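PDB 3ON1: BH2414 protein from Bacillus halodurans, which is of unknown function but belongs to the ribosomal protein L7Ae/L30e/S12e/Gadd45 family, many of whose members bind RNA, so it may do the same. Local coordinates for residues V35-A44 with I61-L72; K5-A13 with F91-I99. All coordinates share one frame; numbering follows the deposited sequence.

Contact 1 (V35-A44 with I61-L72)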
loop_
_atom_site.group_PDB
_atom_site.type_symbol
_atom_site.label_atom_id
_atom_site.label_comp_id
_atom_site.label_asym_id
_atom_site.label_seq_id
_atom_site.Cartn_x
_atom_site.Cartn_y
_atom_site.Cartn_z
ATOM N N VAL A 35 1.238 1.989 10.208
ATOM C CA VAL A 35 0.598 1.700 8.910
ATOM C C VAL A 35 -0.746 0.999 9.112
ATOM O O VAL A 35 -0.842 0.044 9.887
ATOM C CB VAL A 35 1.551 0.873 7.995
ATOM C CG1 VAL A 35 0.809 0.204 6.845
ATOM C CG2 VAL A 35 2.639 1.771 7.437
ATOM N N THR A 36 -1.783 1.493 8.434
ATOM C CA THR A 36 -3.134 0.938 8.589
ATOM C C THR A 36 -3.692 0.260 7.332
ATOM O O THR A 36 -4.812 -0.259 7.342
ATOM C CB THR A 36 -4.135 1.980 9.139
ATOM O OG1 THR A 36 -3.892 3.266 8.543
ATOM C CG2 THR A 36 -4.008 2.075 10.650
ATOM N N LEU A 37 -2.910 0.277 6.254
ATOM C CA LEU A 37 -3.246 -0.456 5.030
ATOM C C LEU A 37 -1.973 -0.692 4.249
ATOM O O LEU A 37 -1.133 0.204 4.136
ATOM C CB LEU A 37 -4.251 0.317 4.156
ATOM C CG LEU A 37 -4.524 -0.187 2.726
ATOM C CD1 LEU A 37 -5.280 -1.517 2.711
ATOM C CD2 LEU A 37 -5.301 0.840 1.931
ATOM N N VAL A 38 -1.836 -1.898 3.708
ATOM C CA VAL A 38 -0.746 -2.197 2.787
ATOM C C VAL A 38 -1.329 -2.505 1.415
ATOM O O VAL A 38 -2.275 -3.275 1.287
ATOM C CB VAL A 38 0.137 -3.358 3.303
ATOM C CG1 VAL A 38 1.149 -3.789 2.244
ATOM C CG2 VAL A 38 0.856 -2.927 4.582
ATOM N N ILE A 39 -0.776 -1.850 0.402
ATOM C CA ILE A 39 -1.124 -2.116 -0.987
ATOM C C ILE A 39 0.058 -2.796 -1.657
ATOM O O ILE A 39 1.172 -2.273 -1.641
ATOM C CB ILE A 39 -1.521 -0.824 -1.729
ATOM C CG1 ILE A 39 -2.834 -0.276 -1.156
ATOM C CG2 ILE A 39 -1.649 -1.081 -3.236
ATOM C CD1 ILE A 39 -3.147 1.165 -1.553
ATOM N N LEU A 40 -0.194 -3.973 -2.220
ATOM C CA LEU A 40 0.838 -4.739 -2.907
ATOM C C LEU A 40 0.536 -4.776 -4.386
ATOM O O LEU A 40 -0.593 -5.042 -4.779
ATOM C CB LEU A 40 0.861 -6.179 -2.400
ATOM C CG LEU A 40 1.414 -6.534 -1.029
ATOM C CD1 LEU A 40 1.124 -7.997 -0.764
ATOM C CD2 LEU A 40 2.904 -6.270 -0.994
ATOM N N SER A 41 1.546 -4.522 -5.211
ATOM C CA SER A 41 1.401 -4.699 -6.649
ATOM C C SER A 41 1.095 -6.156 -6.974
ATOM O O SER A 41 1.673 -7.062 -6.363
ATOM C CB SER A 41 2.687 -4.290 -7.364
ATOM O OG SER A 41 2.585 -4.584 -8.746
ATOM N N SER A 42 0.208 -6.382 -7.944
ATOM C CA SER A 42 -0.021 -7.742 -8.456
ATOM C C SER A 42 1.267 -8.393 -8.972
ATOM O O SER A 42 1.381 -9.624 -8.990
ATOM C CB SER A 42 -1.081 -7.750 -9.556
ATOM O OG SER A 42 -2.329 -7.299 -9.062
ATOM N N ASP A 43 2.218 -7.541 -9.363
ATOM C CA ASP A 43 3.527 -7.928 -9.896
ATOM C C ASP A 43 4.519 -8.372 -8.850
ATOM O O ASP A 43 5.534 -8.990 -9.183
ATOM C CB ASP A 43 4.159 -6.739 -10.606
ATOM C CG ASP A 43 3.558 -6.493 -11.940
ATOM O OD1 ASP A 43 3.580 -5.330 -12.383
ATOM O OD2 ASP A 43 3.063 -7.466 -12.543
ATOM N N ALA A 44 4.242 -8.025 -7.596
ATOM C CA ALA A 44 5.156 -8.291 -6.483
ATOM C C ALA A 44 5.505 -9.770 -6.508
ATOM O O ALA A 44 4.659 -10.603 -6.846
ATOM C CB ALA A 44 4.506 -7.934 -5.148
ATOM N N ILE A 61 -3.859 -5.957 9.812
ATOM C CA ILE A 61 -3.807 -4.819 8.906
ATOM C C ILE A 61 -4.251 -5.310 7.527
ATOM O O ILE A 61 -3.710 -6.298 7.017
ATOM C CB ILE A 61 -2.377 -4.219 8.842
ATOM C CG1 ILE A 61 -1.929 -3.708 10.219
ATOM C CG2 ILE A 61 -2.286 -3.106 7.802
ATOM C CD1 ILE A 61 -2.840 -2.656 10.840
ATOM N N PRO A 62 -5.249 -4.637 6.922
ATOM C CA PRO A 62 -5.684 -5.058 5.591
ATOM C C PRO A 62 -4.564 -4.956 4.556
ATOM O O PRO A 62 -3.736 -4.035 4.614
ATOM C CB PRO A 62 -6.824 -4.087 5.264
ATOM C CG PRO A 62 -6.614 -2.929 6.164
ATOM C CD PRO A 62 -6.055 -3.516 7.426
ATOM N N VAL A 63 -4.537 -5.928 3.650
ATOM C CA VAL A 63 -3.602 -5.955 2.530
ATOM C C VAL A 63 -4.413 -6.106 1.254
ATOM O O VAL A 63 -5.245 -7.018 1.138
ATOM C CB VAL A 63 -2.602 -7.138 2.616
ATOM C CG1 VAL A 63 -1.661 -7.144 1.405
ATOM C CG2 VAL A 63 -1.797 -7.081 3.892
ATOM N N LYS A 64 -4.172 -5.217 0.301
ATOM C CA LYS A 64 -4.799 -5.326 -1.011
ATOM C C LYS A 64 -3.737 -5.660 -2.037
ATOM O O LYS A 64 -2.628 -5.129 -1.986
ATOM C CB LYS A 64 -5.533 -4.033 -1.403
ATOM C CG LYS A 64 -6.578 -3.567 -0.398
ATOM C CD LYS A 64 -7.676 -4.594 -0.188
ATOM C CE LYS A 64 -8.511 -4.238 1.028
ATOM N NZ LYS A 64 -9.455 -5.340 1.373
ATOM N N VAL A 65 -4.071 -6.560 -2.952
ATOM C CA VAL A 65 -3.187 -6.880 -4.065
ATOM C C VAL A 65 -3.842 -6.347 -5.332
ATOM O O VAL A 65 -4.873 -6.860 -5.762
ATOM C CB VAL A 65 -2.900 -8.395 -4.165
ATOM C CG1 VAL A 65 -1.979 -8.686 -5.354
ATOM C CG2 VAL A 65 -2.284 -8.900 -2.867
ATOM N N VAL A 66 -3.251 -5.304 -5.909
ATOM C CA VAL A 66 -3.876 -4.564 -7.015
ATOM C C VAL A 66 -2.878 -3.999 -8.017
ATOM O O VAL A 66 -1.699 -3.816 -7.701
ATOM C CB VAL A 66 -4.744 -3.382 -6.501
ATOM C CG1 VAL A 66 -6.052 -3.870 -5.921
ATOM C CG2 VAL A 66 -3.980 -2.528 -5.505
ATOM N N GLY A 67 -3.373 -3.708 -9.218
ATOM C CA GLY A 67 -2.625 -2.975 -10.238
ATOM C C GLY A 67 -1.358 -3.653 -10.705
ATOM O O GLY A 67 -1.292 -4.868 -10.796
ATOM N N ASN A 68 -0.365 -2.845 -11.040
ATOM C CA ASN A 68 0.971 -3.331 -11.339
ATOM C C ASN A 68 1.948 -2.278 -10.833
ATOM O O ASN A 68 1.521 -1.207 -10.380
ATOM C CB ASN A 68 1.139 -3.621 -12.835
ATOM C CG ASN A 68 0.935 -2.398 -13.695
ATOM O OD1 ASN A 68 1.413 -1.316 -13.366
ATOM N ND2 ASN A 68 0.229 -2.560 -14.810
ATOM N N ARG A 69 3.243 -2.566 -10.889
ATOM C CA ARG A 69 4.221 -1.662 -10.285
ATOM C C ARG A 69 4.347 -0.327 -11.027
ATOM O O ARG A 69 4.691 0.686 -10.422
ATOM C CB ARG A 69 5.577 -2.344 -10.079
ATOM C CG ARG A 69 6.325 -2.720 -11.350
ATOM C CD ARG A 69 7.613 -3.454 -11.007
ATOM N NE ARG A 69 7.325 -4.750 -10.397
ATOM C CZ ARG A 69 8.235 -5.558 -9.858
ATOM N NH1 ARG A 69 9.517 -5.209 -9.814
ATOM N NH2 ARG A 69 7.853 -6.711 -9.337
ATOM N N GLN A 70 4.032 -0.335 -12.320
ATOM C CA GLN A 70 4.037 0.885 -13.132
ATOM C C GLN A 70 2.916 1.838 -12.717
ATOM O O GLN A 70 3.178 3.016 -12.441
ATOM C CB GLN A 70 3.952 0.537 -14.630
ATOM C CG GLN A 70 5.197 -0.162 -15.185
ATOM C CD GLN A 70 5.275 -1.640 -14.839
ATOM O OE1 GLN A 70 4.255 -2.304 -14.621
ATOM N NE2 GLN A 70 6.493 -2.167 -14.791
HETATM N N MSE A 71 1.686 1.329 -12.665
HETATM C CA MSE A 71 0.523 2.105 -12.229
HETATM C C MSE A 71 0.698 2.662 -10.815
HETATM O O MSE A 71 0.353 3.811 -10.552
HETATM C CB MSE A 71 -0.741 1.244 -12.255
HETATM C CG MSE A 71 -1.197 0.774 -13.620
HETATM SE SE MSE A 71 -2.455 -0.713 -13.406
HETATM C CE MSE A 71 -3.574 0.107 -12.045
ATOM N N LEU A 72 1.221 1.838 -9.908
ATOM C CA LEU A 72 1.410 2.263 -8.511
ATOM C C LEU A 72 2.469 3.349 -8.386
ATOM O O LEU A 72 2.257 4.364 -7.722
ATOM C CB LEU A 72 1.766 1.069 -7.622
ATOM C CG LEU A 72 0.646 0.093 -7.276
ATOM C CD1 LEU A 72 1.171 -0.929 -6.279
ATOM C CD2 LEU A 72 -0.564 0.831 -6.706
HETATM O O HOH W 1 -4.089 -6.067 -10.733
#

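Contact 2 (K5-A13 with F91-I99)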
loop_
_atom_site.group_PDB
_atom_site.type_symbol
_atom_site.label_atom_id
_atom_site.label_comp_id
_atom_site.label_asym_id
_atom_site.label_seq_id
_atom_site.Cartn_x
_atom_site.Cartn_y
_atom_site.Cartn_z
ATOM N N LYS A 5 -10.421 5.893 -9.184
ATOM C CA LYS A 5 -10.545 6.734 -7.997
ATOM C C LYS A 5 -9.455 6.422 -6.967
ATOM O O LYS A 5 -8.899 7.337 -6.347
ATOM C CB LYS A 5 -11.931 6.580 -7.364
ATOM C CG LYS A 5 -13.062 7.241 -8.146
ATOM C CD LYS A 5 -14.416 6.903 -7.521
ATOM C CE LYS A 5 -15.576 7.565 -8.261
ATOM N NZ LYS A 5 -15.626 9.049 -8.096
ATOM N N TRP A 6 -9.142 5.142 -6.778
ATOM C CA TRP A 6 -8.149 4.795 -5.761
ATOM C C TRP A 6 -6.733 5.209 -6.155
ATOM O O TRP A 6 -5.932 5.552 -5.294
ATOM C CB TRP A 6 -8.229 3.329 -5.311
ATOM C CG TRP A 6 -7.830 2.291 -6.311
ATOM C CD1 TRP A 6 -8.658 1.616 -7.158
ATOM C CD2 TRP A 6 -6.513 1.769 -6.538
ATOM N NE1 TRP A 6 -7.939 0.719 -7.913
ATOM C CE2 TRP A 6 -6.620 0.791 -7.552
ATOM C CE3 TRP A 6 -5.253 2.033 -5.982
ATOM C CZ2 TRP A 6 -5.511 0.081 -8.032
ATOM C CZ3 TRP A 6 -4.150 1.326 -6.460
ATOM C CH2 TRP A 6 -4.290 0.362 -7.478
ATOM N N LEU A 7 -6.435 5.202 -7.451
ATOM C CA LEU A 7 -5.130 5.675 -7.913
ATOM C C LEU A 7 -4.959 7.173 -7.676
ATOM O O LEU A 7 -3.899 7.623 -7.233
ATOM C CB LEU A 7 -4.918 5.332 -9.391
ATOM C CG LEU A 7 -4.628 3.854 -9.645
ATOM C CD1 LEU A 7 -4.832 3.543 -11.117
ATOM C CD2 LEU A 7 -3.218 3.478 -9.197
ATOM N N SER A 8 -6.008 7.934 -7.979
ATOM C CA SER A 8 -6.017 9.375 -7.751
ATOM C C SER A 8 -5.859 9.694 -6.267
ATOM O O SER A 8 -5.073 10.562 -5.892
ATOM C CB SER A 8 -7.309 9.993 -8.287
ATOM O OG SER A 8 -7.370 11.373 -7.972
ATOM N N LEU A 9 -6.600 8.973 -5.428
ATOM C CA LEU A 9 -6.535 9.164 -3.981
ATOM C C LEU A 9 -5.151 8.819 -3.422
ATOM O O LEU A 9 -4.655 9.487 -2.507
ATOM C CB LEU A 9 -7.623 8.356 -3.273
ATOM C CG LEU A 9 -7.806 8.731 -1.800
ATOM C CD1 LEU A 9 -8.276 10.175 -1.641
ATOM C CD2 LEU A 9 -8.764 7.776 -1.114
ATOM N N LEU A 10 -4.533 7.783 -3.982
ATOM C CA LEU A 10 -3.168 7.400 -3.611
ATOM C C LEU A 10 -2.190 8.555 -3.878
ATOM O O LEU A 10 -1.293 8.820 -3.071
ATOM C CB LEU A 10 -2.766 6.129 -4.362
ATOM C CG LEU A 10 -1.635 5.237 -3.852
ATOM C CD1 LEU A 10 -1.841 4.808 -2.399
ATOM C CD2 LEU A 10 -1.519 4.018 -4.754
ATOM N N GLY A 11 -2.393 9.249 -4.998
ATOM C CA GLY A 11 -1.621 10.446 -5.337
ATOM C C GLY A 11 -1.746 11.548 -4.299
ATOM O O GLY A 11 -0.757 12.185 -3.936
ATOM N N LEU A 12 -2.965 11.776 -3.818
ATOM C CA LEU A 12 -3.184 12.749 -2.750
ATOM C C LEU A 12 -2.508 12.329 -1.446
ATOM O O LEU A 12 -1.982 13.176 -0.722
ATOM C CB LEU A 12 -4.678 13.000 -2.527
ATOM C CG LEU A 12 -5.462 13.566 -3.719
ATOM C CD1 LEU A 12 -6.862 13.927 -3.274
ATOM C CD2 LEU A 12 -4.789 14.787 -4.332
ATOM N N ALA A 13 -2.523 11.027 -1.152
ATOM C CA ALA A 13 -1.842 10.494 0.036
ATOM C C ALA A 13 -0.335 10.743 -0.054
ATOM O O ALA A 13 0.303 11.120 0.933
ATOM C CB ALA A 13 -2.140 9.003 0.211
ATOM N N PHE A 91 -7.212 7.784 4.987
ATOM C CA PHE A 91 -6.825 7.327 3.654
ATOM C C PHE A 91 -6.909 5.796 3.549
ATOM O O PHE A 91 -7.389 5.261 2.548
ATOM C CB PHE A 91 -5.410 7.807 3.311
ATOM C CG PHE A 91 -5.364 9.169 2.670
ATOM C CD1 PHE A 91 -5.600 9.311 1.307
ATOM C CD2 PHE A 91 -5.061 10.302 3.418
ATOM C CE1 PHE A 91 -5.552 10.555 0.698
ATOM C CE2 PHE A 91 -5.005 11.566 2.811
ATOM C CZ PHE A 91 -5.253 11.686 1.448
ATOM N N SER A 92 -6.442 5.097 4.580
ATOM C CA SER A 92 -6.473 3.636 4.574
ATOM C C SER A 92 -7.894 3.105 4.399
ATOM O O SER A 92 -8.124 2.211 3.584
ATOM C CB SER A 92 -5.831 3.066 5.839
ATOM O OG SER A 92 -4.441 3.309 5.840
ATOM N N ARG A 93 -8.833 3.655 5.171
ATOM C CA ARG A 93 -10.235 3.236 5.112
ATOM C C ARG A 93 -10.792 3.446 3.712
ATOM O O ARG A 93 -11.334 2.519 3.104
ATOM C CB ARG A 93 -11.083 3.993 6.143
ATOM C CG ARG A 93 -11.046 3.395 7.541
ATOM C CD ARG A 93 -12.175 3.923 8.422
ATOM N NE ARG A 93 -12.154 5.377 8.510
ATOM C CZ ARG A 93 -11.442 6.057 9.399
ATOM N NH1 ARG A 93 -10.699 5.412 10.288
ATOM N NH2 ARG A 93 -11.478 7.380 9.404
ATOM N N LYS A 94 -10.613 4.659 3.193
ATOM C CA LYS A 94 -11.172 5.038 1.901
ATOM C C LYS A 94 -10.549 4.262 0.735
ATOM O O LYS A 94 -11.265 3.803 -0.162
ATOM C CB LYS A 94 -11.057 6.552 1.694
ATOM C CG LYS A 94 -11.809 7.087 0.472
ATOM C CD LYS A 94 -13.293 6.826 0.578
ATOM C CE LYS A 94 -14.087 7.808 -0.259
ATOM N NZ LYS A 94 -15.523 7.652 0.036
ATOM N N LEU A 95 -9.225 4.106 0.753
ATOM C CA LEU A 95 -8.549 3.328 -0.284
ATOM C C LEU A 95 -9.052 1.886 -0.294
ATOM O O LEU A 95 -9.323 1.333 -1.356
ATOM C CB LEU A 95 -7.029 3.375 -0.109
ATOM C CG LEU A 95 -6.357 4.703 -0.474
ATOM C CD1 LEU A 95 -4.974 4.782 0.153
ATOM C CD2 LEU A 95 -6.294 4.917 -1.986
ATOM N N ALA A 96 -9.199 1.290 0.889
ATOM C CA ALA A 96 -9.679 -0.086 0.995
ATOM C C ALA A 96 -11.099 -0.209 0.447
ATOM O O ALA A 96 -11.399 -1.140 -0.300
ATOM C CB ALA A 96 -9.607 -0.580 2.440
ATOM N N ALA A 97 -11.963 0.745 0.797
ATOM C CA ALA A 97 -13.345 0.755 0.312
ATOM C C ALA A 97 -13.406 0.852 -1.210
ATOM O O ALA A 97 -14.199 0.160 -1.848
ATOM C CB ALA A 97 -14.127 1.891 0.952
ATOM N N LEU A 98 -12.549 1.693 -1.786
ATOM C CA LEU A 98 -12.514 1.884 -3.232
ATOM C C LEU A 98 -12.032 0.627 -3.948
ATOM O O LEU A 98 -12.621 0.203 -4.948
ATOM C CB LEU A 98 -11.638 3.086 -3.594
ATOM C CG LEU A 98 -12.223 4.470 -3.297
ATOM C CD1 LEU A 98 -11.138 5.525 -3.412
ATOM C CD2 LEU A 98 -13.386 4.784 -4.229
ATOM N N ILE A 99 -10.973 0.023 -3.416
ATOM C CA ILE A 99 -10.449 -1.235 -3.939
ATOM C C ILE A 99 -11.478 -2.374 -3.781
ATOM O O ILE A 99 -11.663 -3.176 -4.701
ATOM C CB ILE A 99 -9.078 -1.576 -3.290
ATOM C CG1 ILE A 99 -8.010 -0.573 -3.757
ATOM C CG2 ILE A 99 -8.653 -3.010 -3.612
ATOM C CD1 ILE A 99 -6.766 -0.501 -2.869
#

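Contact 1 (V35-A44 with I61-L72)
Leu-40 and Val-63 meet on one face of a parallel strand pair, the two strands of a beta-alpha-beta crossover whose connecting helix 46-59 covers that same face. The strands 37-41 and 63-66 are joined by backbone bonds in which each partner in turn donates, the shortest being Leu-40 N to Lys-64 O at 2.7 Å. Position along the strand sets the face a residue occupies; the torsions set which branch touches. On the helix 46-59 side, Leu-40 turns CG anti to its carbonyl carbon (chi1 -73°), which sends CD1 slantwise against Val-63 CG1 at 3.6 Å, with Val-65 CG2 a little farther. On the other face of the sheet, Ile-39 CG2 lies 3.6 Å from Val-66 CG2 and also reaches Leu-72 CD2, so the first turn of the following helix shares this layer. Lys-64 packs CG against Leu-37 CD1 before its amine leaves for a salt bridge with Asp-100.

Ser-41 opens an ST turn: with OG anti to the backbone N (chi1 174°), it accepts from Asp-43 N at 3.0 Å. An alanine in place of Ser-41 is likely to leave Asp-43 N without this acceptor and the turn less firmly set. Asn-68 caps the helix, its OD1 accepting from Met-71 N (a selenomethionine) at 2.7 Å. In one of two conformers of Asp-43, and so provisionally, Arg-69 N donates to OD1 of that residue at 3.2 Å, on the anti side but 27° out of the carboxylate plane. Arg-69 NH2 makes a weak bond to Asp-43 O, 3.3 Å away.

Contact 2 (K5-A13 with F91-I99)
Leu-9 enters helix 91-99 as a knob into a hole formed by Phe-91, Lys-94, Leu-95 and Leu-98, so that two antiparallel helices pack by knobs-into-holes at this residue. The axes of the segments lie 9.4 Å apart at 162°, and the pair covers one face of the alpha/beta sandwich.

Side-chain carbon contacts form the middle. With CG swung opposite its own amide nitrogen (chi1 -168°), Leu-9 divides its branches: CD1 goes to Phe-91 CE1 at 3.6 Å, and CD2 to the methylene Lys-94 CG at 3.5 Å. Leu-95 sends CD1 across to Leu-10 CD1, deeper toward the sheet, while its CD2 makes a backbone contact, against Trp-6 O. Leu-98 CB meets Trp-6 CB at 3.8 Å, and Leu-98 CD2 rests on the aliphatic part of Lys-5.

CH-pi contacts close both ends. Ile-99 CG1 stands over the five-membered ring of Trp-6, 3.9 Å from its centroid and 14° off the normal; Leu-7 CG covers the opposite face. At the other end Ala-13 CB lies over Phe-91, 3.9 Å from the ring centroid, and the small methyl probably allows the ring its approach, with CE1 near Leu-9 O and Ala-13 N.

Since side chains meet almost wholly through carbon, with a few touching backbone O or N, cohesion probably comes from burial of apolar surface and close fit, with little directional bonding; the two lysines contribute methylenes while their amines lead away.

Overall arrangement
Contacts 1 and 2 illustrate how an alpha/beta sandwich is built in layers: the strand pair of contact 1 supplies part of the sheet, and the helix pair of contact 2 covers the face opposite helix 46-59. Their centres are about 11 Å apart, yet they touch directly. Val-66 is one junction, its CG2 lying 3.5 Å from Trp-6 CH2 and its CG1 3.6 Å from Ile-99 CG2; Leu-37, Ile-39 and Leu-72 are others. A polar link joins Thr-36 OG1 to Ser-92 OG at 2.8 Å, probably a hydrogen bond. In sequence, both segments of contact 1 fall between the two helices of contact 2, which bring the chain's ends together.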